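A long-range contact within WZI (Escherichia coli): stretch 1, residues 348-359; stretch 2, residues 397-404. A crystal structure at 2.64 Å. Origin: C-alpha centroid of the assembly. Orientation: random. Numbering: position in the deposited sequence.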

# COMPACT_ATOMS: atom_id res chain seq x y z
N TYR A 348 -2.05 -22.06 11.20
CA TYR A 348 -2.94 -21.12 10.51
C TYR A 348 -3.10 -21.61 9.08
O TYR A 348 -2.36 -21.22 8.18
N LYS A 349 -4.09 -22.49 8.88
CA LYS A 349 -4.18 -23.31 7.67
C LYS A 349 -4.77 -22.58 6.49
O LYS A 349 -4.55 -22.97 5.35
N ASP A 350 -5.54 -21.52 6.76
CA ASP A 350 -6.05 -20.64 5.70
C ASP A 350 -4.91 -19.80 5.10
O ASP A 350 -5.13 -19.03 4.16
N GLY A 351 -3.71 -19.90 5.67
CA GLY A 351 -2.54 -19.24 5.11
C GLY A 351 -2.51 -17.78 5.50
O GLY A 351 -3.28 -17.36 6.35
N TYR A 352 -1.62 -17.02 4.86
CA TYR A 352 -1.44 -15.58 5.13
C TYR A 352 -2.43 -14.80 4.24
O TYR A 352 -2.03 -14.04 3.35
N TYR A 353 -3.72 -15.05 4.48
CA TYR A 353 -4.83 -14.49 3.70
C TYR A 353 -6.02 -14.21 4.61
O TYR A 353 -6.35 -15.03 5.46
N GLN A 354 -6.69 -13.07 4.40
CA GLN A 354 -7.98 -12.82 5.02
C GLN A 354 -9.03 -12.89 3.94
O GLN A 354 -8.89 -12.23 2.92
N GLN A 355 -10.07 -13.70 4.19
CA GLN A 355 -11.16 -13.90 3.25
C GLN A 355 -10.66 -14.23 1.86
O GLN A 355 -11.20 -13.79 0.85
N GLY A 356 -9.60 -15.03 1.83
CA GLY A 356 -9.03 -15.53 0.58
C GLY A 356 -8.05 -14.56 -0.04
O GLY A 356 -7.27 -14.94 -0.92
N TYR A 357 -8.09 -13.31 0.40
CA TYR A 357 -7.29 -12.28 -0.20
C TYR A 357 -6.02 -12.08 0.62
O TYR A 357 -6.06 -12.04 1.85
N PRO A 358 -4.87 -12.04 -0.08
CA PRO A 358 -3.57 -12.00 0.57
C PRO A 358 -3.34 -10.72 1.38
O PRO A 358 -3.71 -9.64 0.94
N LEU A 359 -2.77 -10.89 2.57
CA LEU A 359 -2.28 -9.82 3.41
C LEU A 359 -0.91 -9.31 2.89
O LEU A 359 -0.42 -8.27 3.31
N ASN A 397 -2.47 -24.41 -7.74
CA ASN A 397 -3.93 -24.29 -7.60
C ASN A 397 -4.42 -24.37 -6.16
O ASN A 397 -5.37 -25.08 -5.85
N GLN A 398 -3.77 -23.60 -5.29
CA GLN A 398 -4.07 -23.56 -3.87
C GLN A 398 -5.42 -22.90 -3.62
O GLN A 398 -5.65 -21.76 -4.03
N SER A 399 -6.31 -23.62 -2.93
CA SER A 399 -7.60 -23.07 -2.51
C SER A 399 -7.48 -21.84 -1.58
O SER A 399 -8.36 -20.98 -1.57
N ILE A 400 -6.42 -21.74 -0.79
CA ILE A 400 -6.35 -20.67 0.21
C ILE A 400 -6.32 -19.25 -0.40
O ILE A 400 -6.59 -18.26 0.29
N ASN A 401 -6.02 -19.17 -1.70
CA ASN A 401 -5.97 -17.93 -2.45
C ASN A 401 -7.15 -17.78 -3.39
O ASN A 401 -7.11 -18.24 -4.53
N LYS A 402 -8.19 -17.09 -2.93
CA LYS A 402 -9.35 -16.75 -3.76
C LYS A 402 -9.12 -15.60 -4.76
O LYS A 402 -9.93 -15.41 -5.67
N ALA A 403 -8.05 -14.83 -4.60
CA ALA A 403 -7.71 -13.79 -5.58
C ALA A 403 -7.34 -14.44 -6.90
O ALA A 403 -7.80 -14.03 -7.96
N PHE A 404 -6.48 -15.45 -6.85
CA PHE A 404 -6.06 -16.15 -8.04
C PHE A 404 -6.15 -17.65 -7.82
O PHE A 404 -5.15 -18.30 -7.56

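Apolar packing centres on Ile 400 and Ala 403. Ile 400 points toward stretch 1, with chi1 p and chi2 t. Ile 400 CD1 lies 3.4 Å from Tyr 353 CE1 and 3.8 Å from Gly 351 CA. Gly 351 has no side chain, and an ideal CB there would sit 2.4 Å from Ile 400 CD1, a clash. The CB of Ile 400 also rests 3.5 Å from Asp 350 O.

Tyr 353 points toward stretch 2 with chi1 m. Ile 400 O and Asn 401 N lie over one face of its ring. Tyr 353 CE2 is 3.5 Å from Asn 401 CB.

Tyr 357, also m, starts away from stretch 2, but its ring comes nearer. Ala 403 CB makes a CH-pi contact over the ring face, 4.0 Å from the centroid of the Tyr 357 ring. Pro 358 CD adds a contact at 4.1 Å to Ala 403 CB.

Polar contacts gather at the type I' turn, Gln 354 to Tyr 357. Lys 402 (m, t, p, then chi4 -91°) reaches the turn, and its NZ donates a hydrogen bond to Gln 355 O at 3.1 Å. Lys 402 N makes a weak hydrogen bond to Gly 356 O, also 3.1 Å.

Asn 401, chi1 t, bonds within its own stretch: its OD1 accepts from Phe 404 N at 3.0 Å.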

# COMPACT_ATOMS: atom_id res chain seq x y z
CB TYR A 348 -2.38 -19.69 10.63
CG TYR A 348 -2.33 -19.24 12.08
CD1 TYR A 348 -3.44 -18.70 12.69
CD2 TYR A 348 -1.19 -19.43 12.85
CE1 TYR A 348 -3.41 -18.31 14.02
CE2 TYR A 348 -1.15 -19.04 14.18
CZ TYR A 348 -2.27 -18.48 14.76
OH TYR A 348 -2.25 -18.11 16.08
CB LYS A 349 -4.97 -24.59 7.95
CG LYS A 349 -4.26 -25.58 8.86
CD LYS A 349 -5.10 -26.83 9.03
CE LYS A 349 -4.43 -27.88 9.90
NZ LYS A 349 -5.00 -29.22 9.60
CB ASP A 350 -7.12 -19.69 6.24
CG ASP A 350 -8.50 -20.33 6.42
OD1 ASP A 350 -8.69 -21.55 6.21
OD2 ASP A 350 -9.42 -19.55 6.78
CB TYR A 352 0.02 -15.19 4.88
CG TYR A 352 0.42 -13.81 5.38
CD1 TYR A 352 0.34 -13.49 6.73
CD2 TYR A 352 0.92 -12.85 4.50
CE1 TYR A 352 0.71 -12.24 7.20
CE2 TYR A 352 1.30 -11.60 4.96
CZ TYR A 352 1.19 -11.29 6.30
OH TYR A 352 1.56 -10.06 6.77
CB TYR A 353 -5.32 -15.47 2.64
CG TYR A 353 -4.32 -15.90 1.61
CD1 TYR A 353 -3.35 -16.84 1.91
CD2 TYR A 353 -4.36 -15.40 0.33
CE1 TYR A 353 -2.44 -17.27 0.97
CE2 TYR A 353 -3.45 -15.81 -0.63
CZ TYR A 353 -2.49 -16.75 -0.30
OH TYR A 353 -1.56 -17.17 -1.23
CB GLN A 354 -8.03 -11.45 5.65
CG GLN A 354 -9.32 -11.21 6.40
CD GLN A 354 -9.38 -9.86 7.05
OE1 GLN A 354 -9.30 -9.75 8.26
NE2 GLN A 354 -9.51 -8.83 6.24
CB GLN A 355 -12.09 -12.69 3.24
CG GLN A 355 -12.68 -12.44 4.62
CD GLN A 355 -13.39 -11.12 4.75
OE1 GLN A 355 -12.81 -10.06 4.51
NE2 GLN A 355 -14.64 -11.17 5.19
CB TYR A 357 -8.11 -11.03 -0.44
CG TYR A 357 -8.88 -11.13 -1.75
CD1 TYR A 357 -9.88 -12.09 -1.92
CD2 TYR A 357 -8.57 -10.31 -2.84
CE1 TYR A 357 -10.56 -12.22 -3.12
CE2 TYR A 357 -9.25 -10.43 -4.04
CZ TYR A 357 -10.25 -11.39 -4.17
OH TYR A 357 -10.94 -11.52 -5.36
CB PRO A 358 -2.60 -12.05 -0.61
CG PRO A 358 -3.36 -11.48 -1.75
CD PRO A 358 -4.75 -11.98 -1.55
CB LEU A 359 -2.12 -10.31 4.85
CG LEU A 359 -3.27 -10.12 5.84
CD1 LEU A 359 -4.48 -10.93 5.42
CD2 LEU A 359 -2.81 -10.53 7.23
CB ASN A 397 -4.64 -25.33 -8.47
CG ASN A 397 -4.43 -25.09 -9.95
OD1 ASN A 397 -5.27 -24.52 -10.62
ND2 ASN A 397 -3.29 -25.53 -10.45
CB GLN A 398 -3.00 -22.77 -3.09
CG GLN A 398 -1.56 -23.22 -3.33
CD GLN A 398 -0.53 -22.35 -2.65
OE1 GLN A 398 -0.64 -21.11 -2.61
NE2 GLN A 398 0.51 -22.98 -2.12
CB SER A 399 -8.40 -24.15 -1.81
OG SER A 399 -7.70 -24.60 -0.65
CB ILE A 400 -5.19 -20.89 1.21
CG1 ILE A 400 -3.81 -20.65 0.55
CG2 ILE A 400 -5.29 -22.28 1.81
CD1 ILE A 400 -2.66 -20.63 1.54
CB ASN A 401 -4.65 -17.89 -3.24
CG ASN A 401 -4.50 -16.62 -4.07
OD1 ASN A 401 -5.36 -15.73 -4.06
ND2 ASN A 401 -3.39 -16.54 -4.81
CB LYS A 402 -10.56 -16.42 -2.86
CG LYS A 402 -11.16 -17.64 -2.15
CD LYS A 402 -12.18 -17.27 -1.07
CE LYS A 402 -13.30 -16.33 -1.55
NZ LYS A 402 -13.01 -14.86 -1.38
CB ALA A 403 -6.54 -12.93 -5.08
CB PHE A 404 -4.69 -15.67 -8.45
CG PHE A 404 -4.71 -14.25 -8.90
CD1 PHE A 404 -5.02 -13.93 -10.21
CD2 PHE A 404 -4.52 -13.21 -7.97
CE1 PHE A 404 -5.08 -12.61 -10.62
CE2 PHE A 404 -4.59 -11.89 -8.37
CZ PHE A 404 -4.86 -11.59 -9.70